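PDB 4W5K: aspartate aminotransferase, mitochondrial from Trypanosoma brucei brucei, which probably catalyses the pyridoxal-phosphate-dependent transfer of an amino group from L-aspartate to 2-oxoglutarate, working as a homodimer. Local coordinates for residues 46-50 against 305-309; 18-22 against 366-370; 89-93 against 262-267; 77-81 against 227-231. The protein carries 1 engineered substitution. All coordinates share one frame; numbering follows the deposited sequence.

Contact 1 (46-50 against 305-309)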
loop_
_atom_site.group_PDB
_atom_site.type_symbol
_atom_site.label_atom_id
_atom_site.label_comp_id
_atom_site.label_asym_id
_atom_site.label_seq_id
_atom_site.Cartn_x
_atom_site.Cartn_y
_atom_site.Cartn_z
ATOM N N PHE A 46 21.962 1.156 4.378
ATOM C CA PHE A 46 22.697 1.822 3.314
ATOM C C PHE A 46 21.748 2.568 2.411
ATOM O O PHE A 46 20.981 1.973 1.655
ATOM C CB PHE A 46 23.527 0.794 2.523
ATOM C CG PHE A 46 24.173 1.350 1.284
ATOM C CD1 PHE A 46 25.039 2.438 1.361
ATOM C CD2 PHE A 46 23.960 0.749 0.049
ATOM C CE1 PHE A 46 25.652 2.943 0.220
ATOM C CE2 PHE A 46 24.569 1.250 -1.101
ATOM C CZ PHE A 46 25.413 2.358 -1.009
ATOM N N VAL A 47 21.755 3.889 2.534
ATOM C CA VAL A 47 20.963 4.743 1.649
ATOM C C VAL A 47 21.852 5.120 0.471
ATOM O O VAL A 47 22.930 5.682 0.666
ATOM C CB VAL A 47 20.481 6.028 2.362
ATOM C CG1 VAL A 47 19.680 6.900 1.392
ATOM C CG2 VAL A 47 19.620 5.686 3.568
ATOM N N LEU A 48 21.428 4.771 -0.738
ATOM C CA LEU A 48 22.242 4.993 -1.931
ATOM C C LEU A 48 22.458 6.477 -2.222
ATOM O O LEU A 48 21.545 7.301 -2.044
ATOM C CB LEU A 48 21.594 4.312 -3.144
ATOM C CG LEU A 48 21.806 2.792 -3.293
ATOM C CD1 LEU A 48 21.087 1.998 -2.189
ATOM C CD2 LEU A 48 21.331 2.326 -4.653
ATOM N N GLU A 49 23.663 6.818 -2.685
ATOM C CA GLU A 49 23.953 8.213 -3.019
ATOM C C GLU A 49 23.042 8.696 -4.144
ATOM O O GLU A 49 22.585 9.832 -4.127
ATOM C CB GLU A 49 25.418 8.386 -3.409
ATOM C CG GLU A 49 26.374 8.092 -2.270
ATOM C CD GLU A 49 26.235 9.090 -1.148
ATOM O OE1 GLU A 49 26.180 10.299 -1.449
ATOM O OE2 GLU A 49 26.152 8.674 0.028
ATOM N N CYS A 50 22.753 7.826 -5.107
ATOM C CA CYS A 50 21.835 8.218 -6.181
ATOM C C CYS A 50 20.436 8.521 -5.637
ATOM O O CYS A 50 19.748 9.393 -6.160
ATOM C CB CYS A 50 21.764 7.148 -7.279
ATOM S SG CYS A 50 21.202 5.533 -6.792
ATOM N N LEU A 305 25.469 6.430 -11.689
ATOM C CA LEU A 305 25.817 6.326 -10.281
ATOM C C LEU A 305 25.149 5.115 -9.659
ATOM O O LEU A 305 25.795 4.324 -8.963
ATOM C CB LEU A 305 25.417 7.598 -9.525
ATOM C CG LEU A 305 25.682 7.578 -8.017
ATOM C CD1 LEU A 305 27.143 7.196 -7.712
ATOM C CD2 LEU A 305 25.327 8.923 -7.401
ATOM N N TRP A 306 23.850 4.976 -9.921
ATOM C CA TRP A 306 23.112 3.803 -9.467
ATOM C C TRP A 306 23.794 2.490 -9.885
ATOM O O TRP A 306 23.956 1.584 -9.064
ATOM C CB TRP A 306 21.674 3.855 -9.994
ATOM C CG TRP A 306 20.846 2.667 -9.639
ATOM C CD1 TRP A 306 20.612 2.156 -8.388
ATOM C CD2 TRP A 306 20.104 1.845 -10.553
ATOM N NE1 TRP A 306 19.762 1.072 -8.478
ATOM C CE2 TRP A 306 19.457 0.853 -9.794
ATOM C CE3 TRP A 306 19.933 1.857 -11.942
ATOM C CZ2 TRP A 306 18.623 -0.124 -10.376
ATOM C CZ3 TRP A 306 19.130 0.880 -12.521
ATOM C CH2 TRP A 306 18.491 -0.100 -11.737
ATOM N N LYS A 307 24.188 2.390 -11.148
ATOM C CA LYS A 307 24.841 1.167 -11.624
ATOM C C LYS A 307 26.142 0.876 -10.866
ATOM O O LYS A 307 26.426 -0.276 -10.551
ATOM C CB LYS A 307 25.103 1.260 -13.128
ATOM C CG LYS A 307 23.815 1.127 -13.970
ATOM C CD LYS A 307 24.127 1.299 -15.450
ATOM C CE LYS A 307 22.898 1.100 -16.338
ATOM N NZ LYS A 307 23.212 1.495 -17.748
ATOM N N LYS A 308 26.904 1.920 -10.546
ATOM C CA LYS A 308 28.123 1.755 -9.755
ATOM C C LYS A 308 27.787 1.231 -8.356
ATOM O O LYS A 308 28.467 0.327 -7.840
ATOM C CB LYS A 308 28.899 3.081 -9.673
ATOM C CG LYS A 308 30.159 3.002 -8.851
ATOM C CD LYS A 308 30.812 4.381 -8.688
ATOM C CE LYS A 308 30.320 5.055 -7.419
ATOM N NZ LYS A 308 30.884 6.429 -7.244
ATOM N N GLU A 309 26.728 1.776 -7.755
ATOM C CA GLU A 309 26.341 1.366 -6.416
ATOM C C GLU A 309 25.777 -0.052 -6.396
ATOM O O GLU A 309 26.002 -0.796 -5.434
ATOM C CB GLU A 309 25.336 2.373 -5.830
ATOM C CG GLU A 309 25.969 3.764 -5.686
ATOM C CD GLU A 309 25.144 4.738 -4.843
ATOM O OE1 GLU A 309 24.180 5.326 -5.384
ATOM O OE2 GLU A 309 25.493 4.937 -3.652
#

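Contact 2 (18-22 against 366-370)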
loop_
_atom_site.group_PDB
_atom_site.type_symbol
_atom_site.label_atom_id
_atom_site.label_comp_id
_atom_site.label_asym_id
_atom_site.label_seq_id
_atom_site.Cartn_x
_atom_site.Cartn_y
_atom_site.Cartn_z
ATOM N N LEU A 18 13.561 -13.137 14.220
ATOM C CA LEU A 18 14.411 -13.429 15.386
ATOM C C LEU A 18 15.072 -12.187 15.976
ATOM O O LEU A 18 15.860 -12.289 16.917
ATOM C CB LEU A 18 15.516 -14.430 15.001
ATOM C CG LEU A 18 15.163 -15.906 14.840
ATOM C CD1 LEU A 18 16.184 -16.613 13.955
ATOM C CD2 LEU A 18 15.086 -16.566 16.206
ATOM N N GLY A 19 14.778 -11.029 15.390
ATOM C CA GLY A 19 15.414 -9.781 15.770
ATOM C C GLY A 19 15.277 -9.458 17.244
ATOM O O GLY A 19 16.225 -8.985 17.869
ATOM N N GLN A 20 14.099 -9.735 17.797
ATOM C CA GLN A 20 13.797 -9.386 19.185
ATOM C C GLN A 20 14.747 -10.093 20.153
ATOM O O GLN A 20 15.333 -9.459 21.033
ATOM C CB GLN A 20 12.342 -9.727 19.517
ATOM N N ASP A 21 14.906 -11.403 19.977
ATOM C CA ASP A 21 15.795 -12.191 20.830
ATOM C C ASP A 21 17.249 -11.758 20.674
ATOM O O ASP A 21 17.984 -11.666 21.656
ATOM C CB ASP A 21 15.659 -13.681 20.515
ATOM C CG ASP A 21 14.270 -14.210 20.802
ATOM O OD1 ASP A 21 13.350 -13.389 21.015
ATOM O OD2 ASP A 21 14.097 -15.448 20.808
ATOM N N PHE A 22 17.658 -11.498 19.436
ATOM C CA PHE A 22 18.999 -11.000 19.176
ATOM C C PHE A 22 19.241 -9.684 19.899
ATOM O O PHE A 22 20.267 -9.507 20.551
ATOM C CB PHE A 22 19.233 -10.809 17.679
ATOM C CG PHE A 22 20.471 -10.020 17.369
ATOM C CD1 PHE A 22 21.726 -10.590 17.511
ATOM C CD2 PHE A 22 20.380 -8.701 16.956
ATOM C CE1 PHE A 22 22.870 -9.864 17.236
ATOM C CE2 PHE A 22 21.521 -7.967 16.682
ATOM C CZ PHE A 22 22.767 -8.550 16.821
ATOM N N ILE A 366 25.129 -16.493 17.616
ATOM C CA ILE A 366 24.918 -16.237 16.198
ATOM C C ILE A 366 23.502 -16.679 15.840
ATOM O O ILE A 366 23.132 -17.839 16.049
ATOM C CB ILE A 366 25.964 -16.974 15.336
ATOM C CG1 ILE A 366 27.372 -16.466 15.669
ATOM C CG2 ILE A 366 25.655 -16.816 13.845
ATOM C CD1 ILE A 366 28.489 -17.330 15.076
ATOM N N TYR A 367 22.704 -15.744 15.325
ATOM C CA TYR A 367 21.289 -15.996 15.079
ATOM C C TYR A 367 20.966 -16.190 13.605
ATOM O O TYR A 367 21.194 -15.299 12.789
ATOM C CB TYR A 367 20.445 -14.842 15.640
ATOM C CG TYR A 367 20.370 -14.812 17.151
ATOM C CD1 TYR A 367 21.470 -14.446 17.917
ATOM C CD2 TYR A 367 19.193 -15.146 17.810
ATOM C CE1 TYR A 367 21.401 -14.419 19.302
ATOM C CE2 TYR A 367 19.117 -15.130 19.190
ATOM C CZ TYR A 367 20.221 -14.765 19.931
ATOM O OH TYR A 367 20.138 -14.741 21.307
ATOM N N MET A 368 20.432 -17.363 13.274
ATOM C CA MET A 368 19.903 -17.633 11.941
ATOM C C MET A 368 18.703 -18.553 12.119
ATOM O O MET A 368 18.541 -19.157 13.184
ATOM C CB MET A 368 20.970 -18.252 11.024
ATOM C CG MET A 368 21.297 -19.697 11.298
ATOM S SD MET A 368 22.612 -20.318 10.198
ATOM C CE MET A 368 23.978 -19.289 10.683
ATOM N N THR A 369 17.849 -18.640 11.106
ATOM C CA THR A 369 16.642 -19.452 11.220
ATOM C C THR A 369 17.007 -20.940 11.166
ATOM O O THR A 369 18.055 -21.321 10.631
ATOM C CB THR A 369 15.604 -19.106 10.124
ATOM O OG1 THR A 369 16.263 -18.914 8.871
ATOM C CG2 THR A 369 14.855 -17.822 10.483
ATOM N N LEU A 370 16.130 -21.771 11.727
ATOM C CA LEU A 370 16.415 -23.189 11.956
ATOM C C LEU A 370 16.595 -24.016 10.683
ATOM O O LEU A 370 17.042 -25.161 10.730
ATOM C CB LEU A 370 15.302 -23.806 12.796
ATOM C CG LEU A 370 15.187 -23.310 14.235
ATOM C CD1 LEU A 370 14.013 -23.985 14.917
ATOM C CD2 LEU A 370 16.473 -23.580 14.989
#

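Contact 3 (89-93 against 262-267)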
loop_
_atom_site.group_PDB
_atom_site.type_symbol
_atom_site.label_atom_id
_atom_site.label_comp_id
_atom_site.label_asym_id
_atom_site.label_seq_id
_atom_site.Cartn_x
_atom_site.Cartn_y
_atom_site.Cartn_z
ATOM N N ASP A 89 5.472 -2.622 -29.041
ATOM C CA ASP A 89 4.138 -2.771 -29.612
ATOM C C ASP A 89 3.006 -2.459 -28.625
ATOM O O ASP A 89 1.827 -2.538 -28.975
ATOM C CB ASP A 89 3.967 -4.190 -30.157
ATOM C CG ASP A 89 4.990 -4.534 -31.226
ATOM O OD1 ASP A 89 5.552 -3.603 -31.846
ATOM O OD2 ASP A 89 5.230 -5.741 -31.447
ATOM N N GLY A 90 3.360 -2.118 -27.391
ATOM C CA GLY A 90 2.374 -1.722 -26.403
ATOM C C GLY A 90 1.576 -2.888 -25.852
ATOM O O GLY A 90 0.468 -2.712 -25.349
ATOM N N ARG A 91 2.123 -4.097 -25.926
ATOM C CA ARG A 91 1.288 -5.226 -25.545
ATOM C C ARG A 91 1.498 -5.625 -24.093
ATOM O O ARG A 91 0.930 -6.619 -23.637
ATOM C CB ARG A 91 1.485 -6.418 -26.510
ATOM C CG ARG A 91 2.834 -7.065 -26.622
ATOM C CD ARG A 91 2.767 -8.066 -27.820
ATOM N NE ARG A 91 3.948 -8.920 -27.912
ATOM C CZ ARG A 91 4.215 -9.922 -27.077
ATOM N NH1 ARG A 91 3.382 -10.202 -26.078
ATOM N NH2 ARG A 91 5.327 -10.641 -27.240
ATOM N N ILE A 92 2.245 -4.814 -23.342
ATOM C CA ILE A 92 2.446 -5.099 -21.926
ATOM C C ILE A 92 1.623 -4.186 -21.011
ATOM O O ILE A 92 1.768 -2.954 -21.009
ATOM C CB ILE A 92 3.940 -4.997 -21.535
ATOM C CG1 ILE A 92 4.768 -5.911 -22.430
ATOM C CG2 ILE A 92 4.151 -5.414 -20.083
ATOM C CD1 ILE A 92 6.247 -5.981 -22.017
ATOM N N ALA A 93 0.758 -4.817 -20.228
ATOM C CA ALA A 93 -0.059 -4.118 -19.235
ATOM C C ALA A 93 0.725 -3.941 -17.930
ATOM O O ALA A 93 1.200 -4.914 -17.372
ATOM C CB ALA A 93 -1.360 -4.895 -18.994
ATOM N N ALA A 262 -1.358 -10.397 -26.121
ATOM C CA ALA A 262 -1.209 -10.475 -27.565
ATOM C C ALA A 262 -1.281 -9.125 -28.289
ATOM O O ALA A 262 -0.901 -9.037 -29.455
ATOM C CB ALA A 262 -2.265 -11.411 -28.145
ATOM N N SER A 263 -1.756 -8.076 -27.633
ATOM C CA SER A 263 -2.023 -6.843 -28.376
ATOM C C SER A 263 -2.175 -5.649 -27.458
ATOM O O SER A 263 -2.383 -5.816 -26.257
ATOM C CB SER A 263 -3.280 -6.993 -29.233
ATOM O OG SER A 263 -4.464 -7.044 -28.442
ATOM N N ALA A 264 -2.069 -4.443 -28.007
ATOM C CA ALA A 264 -2.252 -3.270 -27.160
ATOM C C ALA A 264 -3.691 -3.215 -26.619
ATOM O O ALA A 264 -3.897 -2.777 -25.494
ATOM C CB ALA A 264 -1.906 -1.986 -27.910
ATOM N N GLU A 265 -4.660 -3.709 -27.390
ATOM C CA GLU A 265 -6.049 -3.758 -26.913
ATOM C C GLU A 265 -6.220 -4.705 -25.725
ATOM O O GLU A 265 -6.972 -4.407 -24.788
ATOM C CB GLU A 265 -7.004 -4.168 -28.042
ATOM C CG GLU A 265 -7.289 -3.051 -29.030
ATOM C CD GLU A 265 -7.728 -1.766 -28.334
ATOM O OE1 GLU A 265 -8.700 -1.805 -27.546
ATOM O OE2 GLU A 265 -7.082 -0.719 -28.559
ATOM N N GLU A 266 -5.572 -5.865 -25.785
ATOM C CA GLU A 266 -5.625 -6.774 -24.654
ATOM C C GLU A 266 -4.955 -6.137 -23.435
ATOM O O GLU A 266 -5.452 -6.250 -22.320
ATOM C CB GLU A 266 -4.981 -8.131 -25.010
ATOM C CG GLU A 266 -5.879 -8.988 -25.932
ATOM C CD GLU A 266 -5.271 -10.353 -26.200
ATOM O OE1 GLU A 266 -4.273 -10.694 -25.527
ATOM O OE2 GLU A 266 -5.768 -11.088 -27.084
ATOM N N ALA A 267 -3.853 -5.425 -23.647
ATOM C CA ALA A 267 -3.137 -4.852 -22.517
ATOM C C ALA A 267 -3.994 -3.785 -21.861
ATOM O O ALA A 267 -4.034 -3.689 -20.635
ATOM C CB ALA A 267 -1.782 -4.279 -22.957
#

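Contact 4 (77-81 against 227-231)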
loop_
_atom_site.group_PDB
_atom_site.type_symbol
_atom_site.label_atom_id
_atom_site.label_comp_id
_atom_site.label_asym_id
_atom_site.label_seq_id
_atom_site.Cartn_x
_atom_site.Cartn_y
_atom_site.Cartn_z
ATOM N N LYS A 77 10.884 -0.316 -18.966
ATOM C CA LYS A 77 12.109 -0.283 -19.767
ATOM C C LYS A 77 13.282 -0.957 -19.045
ATOM O O LYS A 77 14.128 -1.613 -19.688
ATOM C CB LYS A 77 12.465 1.158 -20.145
ATOM C CG LYS A 77 11.506 1.758 -21.176
ATOM C CD LYS A 77 11.983 3.101 -21.711
ATOM C CE LYS A 77 12.102 4.135 -20.610
ATOM N NZ LYS A 77 12.342 5.513 -21.158
ATOM N N LEU A 78 13.330 -0.802 -17.722
ATOM C CA LEU A 78 14.398 -1.420 -16.922
ATOM C C LEU A 78 14.218 -2.937 -16.899
ATOM O O LEU A 78 15.193 -3.689 -17.021
ATOM C CB LEU A 78 14.415 -0.858 -15.487
ATOM C CG LEU A 78 15.391 -1.555 -14.526
ATOM C CD1 LEU A 78 16.837 -1.321 -14.948
ATOM C CD2 LEU A 78 15.156 -1.088 -13.090
ATOM N N CYS A 79 12.968 -3.389 -16.786
ATOM C CA CYS A 79 12.673 -4.824 -16.730
ATOM C C CYS A 79 12.980 -5.501 -18.067
ATOM O O CYS A 79 13.727 -6.509 -18.131
ATOM C CB CYS A 79 11.196 -5.060 -16.338
ATOM S SG CYS A 79 10.738 -6.832 -16.341
ATOM N N PHE A 80 12.451 -4.939 -19.160
ATOM C CA PHE A 80 12.434 -5.657 -20.436
ATOM C C PHE A 80 13.542 -5.219 -21.395
ATOM O O PHE A 80 13.814 -5.898 -22.389
ATOM C CB PHE A 80 11.034 -5.517 -21.089
ATOM C CG PHE A 80 9.953 -6.223 -20.322
ATOM C CD1 PHE A 80 9.850 -7.605 -20.371
ATOM C CD2 PHE A 80 9.052 -5.514 -19.523
ATOM C CE1 PHE A 80 8.878 -8.280 -19.664
ATOM C CE2 PHE A 80 8.065 -6.183 -18.800
ATOM C CZ PHE A 80 7.982 -7.580 -18.878
ATOM N N GLY A 81 14.213 -4.114 -21.062
ATOM C CA GLY A 81 15.338 -3.612 -21.833
ATOM C C GLY A 81 14.938 -2.762 -23.019
ATOM O O GLY A 81 13.749 -2.545 -23.230
ATOM N N PRO A 227 12.803 -12.903 -17.507
ATOM C CA PRO A 227 11.620 -12.282 -18.144
ATOM C C PRO A 227 11.876 -11.846 -19.595
ATOM O O PRO A 227 10.993 -11.955 -20.452
ATOM C CB PRO A 227 11.331 -11.077 -17.240
ATOM C CG PRO A 227 12.630 -10.799 -16.547
ATOM C CD PRO A 227 13.269 -12.136 -16.339
ATOM N N ARG A 228 13.090 -11.397 -19.896
ATOM C CA ARG A 228 13.365 -10.994 -21.267
ATOM C C ARG A 228 13.337 -12.180 -22.233
ATOM O O ARG A 228 12.888 -12.066 -23.382
ATOM C CB ARG A 228 14.706 -10.271 -21.337
ATOM C CG ARG A 228 14.689 -8.967 -20.580
ATOM C CD ARG A 228 15.963 -8.168 -20.761
ATOM N NE ARG A 228 15.948 -7.003 -19.872
ATOM C CZ ARG A 228 16.922 -6.098 -19.804
ATOM N NH1 ARG A 228 17.980 -6.206 -20.597
ATOM N NH2 ARG A 228 16.821 -5.075 -18.960
ATOM N N HIS A 229 13.793 -13.332 -21.766
ATOM C CA HIS A 229 13.830 -14.507 -22.626
ATOM C C HIS A 229 12.393 -15.053 -22.835
ATOM O O HIS A 229 12.021 -15.497 -23.944
ATOM C CB HIS A 229 14.757 -15.563 -22.012
ATOM C CG HIS A 229 14.984 -16.764 -22.874
ATOM N ND1 HIS A 229 15.766 -16.735 -24.011
ATOM C CD2 HIS A 229 14.565 -18.044 -22.739
ATOM C CE1 HIS A 229 15.806 -17.942 -24.547
ATOM N NE2 HIS A 229 15.086 -18.756 -23.793
ATOM N N LEU A 230 11.592 -15.011 -21.772
ATOM C CA LEU A 230 10.240 -15.582 -21.841
ATOM C C LEU A 230 9.266 -14.706 -22.605
ATOM O O LEU A 230 8.286 -15.214 -23.172
ATOM C CB LEU A 230 9.676 -15.824 -20.439
ATOM C CG LEU A 230 10.123 -17.130 -19.793
ATOM C CD1 LEU A 230 9.889 -17.063 -18.283
ATOM C CD2 LEU A 230 9.434 -18.321 -20.442
ATOM N N VAL A 231 9.492 -13.396 -22.618
ATOM C CA VAL A 231 8.409 -12.521 -23.102
ATOM C C VAL A 231 8.119 -12.757 -24.602
ATOM O O VAL A 231 7.005 -12.498 -25.070
ATOM C CB VAL A 231 8.721 -11.023 -22.802
ATOM C CG1 VAL A 231 9.773 -10.474 -23.750
ATOM C CG2 VAL A 231 7.431 -10.181 -22.853
#

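Contact 1 (46-50 against 305-309)
Side-chain capping of a helix N-terminus joins these segments: Glu-309, on helix 300-331, presents its carboxylate to the first turn of the short helix 49-52, just after the N-cap residue Leu-48. Its two oxygens accept the backbone N-H groups of Glu-49 and Cys-50. Glu-309 OE2 receives Glu-49 N at 2.8 Å through its syn lone pair, while Glu-309 OE1 receives Cys-50 N at 2.9 Å, also on the syn side but 17° out of the carboxylate plane. The bonds are fairly straight (159° and 167°), and because they hold both oxygens they restrain the rotation of the carboxylate. Leucine at the N-cap has no side-chain acceptor of its own; the carboxylate comes instead from a helix far off in sequence, on a chain extended beyond CG. The helix start would probably stabilise its negative charge. Apolar side chains flank the carboxylate. Leu-48 CB lies 3.6 Å from Glu-309 OE1, and the Phe-46 ring, nearly perpendicular to the carboxylate plane, brings CZ to 3.7 Å from Glu-309 OE2. The Glu-49 carboxylate leads away to a salt bridge with Lys-52. Trp-306, with NE1 bonded to Asn-246 O and its ring stacked with Phe-247, supplies an edge to Leu-48: CD2 of the leucine meets CD1 of the indole at 3.8 Å, in the ring plane. The small Cys-50 side chain faces helix 300-331, SG 3.6 Å from Trp-306 CB.

Contact 2 (18-22 against 366-370)
The ring of Tyr-367 carries the backbone of Phe-22 on one face: Phe-22 CA stands over the ring centre, 4.0 Å from the centroid and only 11° off the normal, a CH-pi contact, and Phe-22 N lies over the same ring. The phenyl group of Phe-22 turns an edge toward the tyrosine, making an offset edge-to-face pair with centroids 5.8 Å apart and planes at 76°. Its leading atom, CD1, comes 3.9 Å from Tyr-367 CD1, which lies near the phenyl plane. The backbone puts CA over the tyrosine, and the phenylalanine torsion, with CG swung opposite the backbone N (chi1 167°), carries the phenyl ring past it so that its edge meets the tyrosine. Beside this pair, Asp-21 brings its methylene, CB being 4.0 Å from Tyr-367 CE2. A broad aromatic ring suits this place, where one side chain lies against the backbone of the short helix, and the tyrosine hydroxyl can still meet a polar partner, Asp-25, by a hydrogen bond. Leu-18 meets the residues after Tyr-367: its CD1 rests 3.6 Å from Met-368 O and 3.9 Å from Thr-369 CG2, so a branched apolar chain packs on the backbone carbonyl and the threonine methyl. The hydroxyl of Thr-369 is bonded instead to Asn-371. The short helix 19-24 thus lies against strand 366-367, which pairs in parallel with strand 31-32; Lys-30, just before that strand, forms a cation-pi contact with Phe-22, while Met-368 packs against helix 354-364.

Contact 3 (89-93 against 262-267)
Gly-90 O approaches Ala-264 CA at 3.3 Å, a CA-H...O contact between two backbones where helix 85-88 ends and helix 264-282 begins. Gly-90 closes the first helix with a Schellman motif, its positive phi of 75° being easy for a residue without a side chain. Ser-263 is the N-cap of the second: its OG accepts Glu-266 N at 3.1 Å, the short hydroxyl being well placed, and Glu-266 OE1 receives Ala-262 N from above the carboxylate plane. The contact lies beside the large mixed sheet of the aminotransferase fold, where strand 92-97, outermost within this chain, runs antiparallel to strand 255-260; helix 264-282, which follows that neighbour, packs back over the outer strand. Alanines permit the close approach. Ala-264 CB sits 3.6 Å from Gly-90 O, and Ala-267 CB lies 3.6 Å from Arg-91 O. Arg-91 lays CB 3.8 Å from Ser-263 N; its CG sits between the backbone N and carbonyl carbon (chi1 62°), and the chain, extended to NE, passes Ala-262 while NH1 bonds to Thr-261 O. Ala-93 in the strand and Ala-267 in the helix meet by their methyls (CB to CB 4.0 Å), with Ala-93 CB 3.4 Å from Ala-267 O.

Contact 4 (77-81 against 227-231)
Two hydrogen bonds from Arg-228 carry the polar part, both directed at carbonyls in the last turn of helix 69-80. NE of Arg-228 gives a nearly straight bond (175°) to Cys-79 O at 2.9 Å, and Arg-228 NH2 gives a more bent one (140°) to Leu-78 O at 2.9 Å. The arginine chain is extended from CG to NE, which carries the guanidinium to the helix end. Each oxygen lies in the guanidinium plane, yet both donors stand above the respective carbonyl planes. Leu-78 O has a second donor in Gln-213 NE2, and Arg-228 NH1 turns to a salt bridge with Asp-221. A positive group here would probably be favoured by the helix's C-terminal end. This is side-chain capping of a helix C-terminus, tying helix 69-80 to helix 225-230 next to the central sheet of the aminotransferase fold. Gly-81, leaving the helix with a phi of 84°, puts its CA over the centre of the guanidinium, 3.6 Å from Arg-228 CZ; glycine's bareness lets the flat group lie so close. Van der Waals packing completes the junction: Phe-80 CE1 meets Val-231 CG2 at 4.0 Å, and Cys-79 SG, resting over a face of the Phe-80 ring, is 4.4 Å from Pro-227 CB, where the compact proline ring borders strand 238-242.

Overall arrangement
Contacts 1, 3 and 4 form a chain of touching neighbours. Contact 1 meets contact 4 where Trp-306 CH2 packs 3.7 Å from Leu-78 CD2; contact 4 meets contact 3 through Ile-92 CD1 and Phe-80 CE2, also 3.7 Å apart, and through a weak hydrogen bond from Arg-91 NH2 to Val-231 O. Contact 2 stands apart, its centre about 29 Å from that of contact 1 and about 46 Å from that of contact 3, on the opposite side of the chain's centre from contacts 3 and 4. The side chains of Trp-306, Thr-369 and Leu-78 each lie about 13 Å from a bound pyridoxal phosphate, and that of Arg-228 about 9 Å from D-malate, whereas contact 3 is remote from these sites.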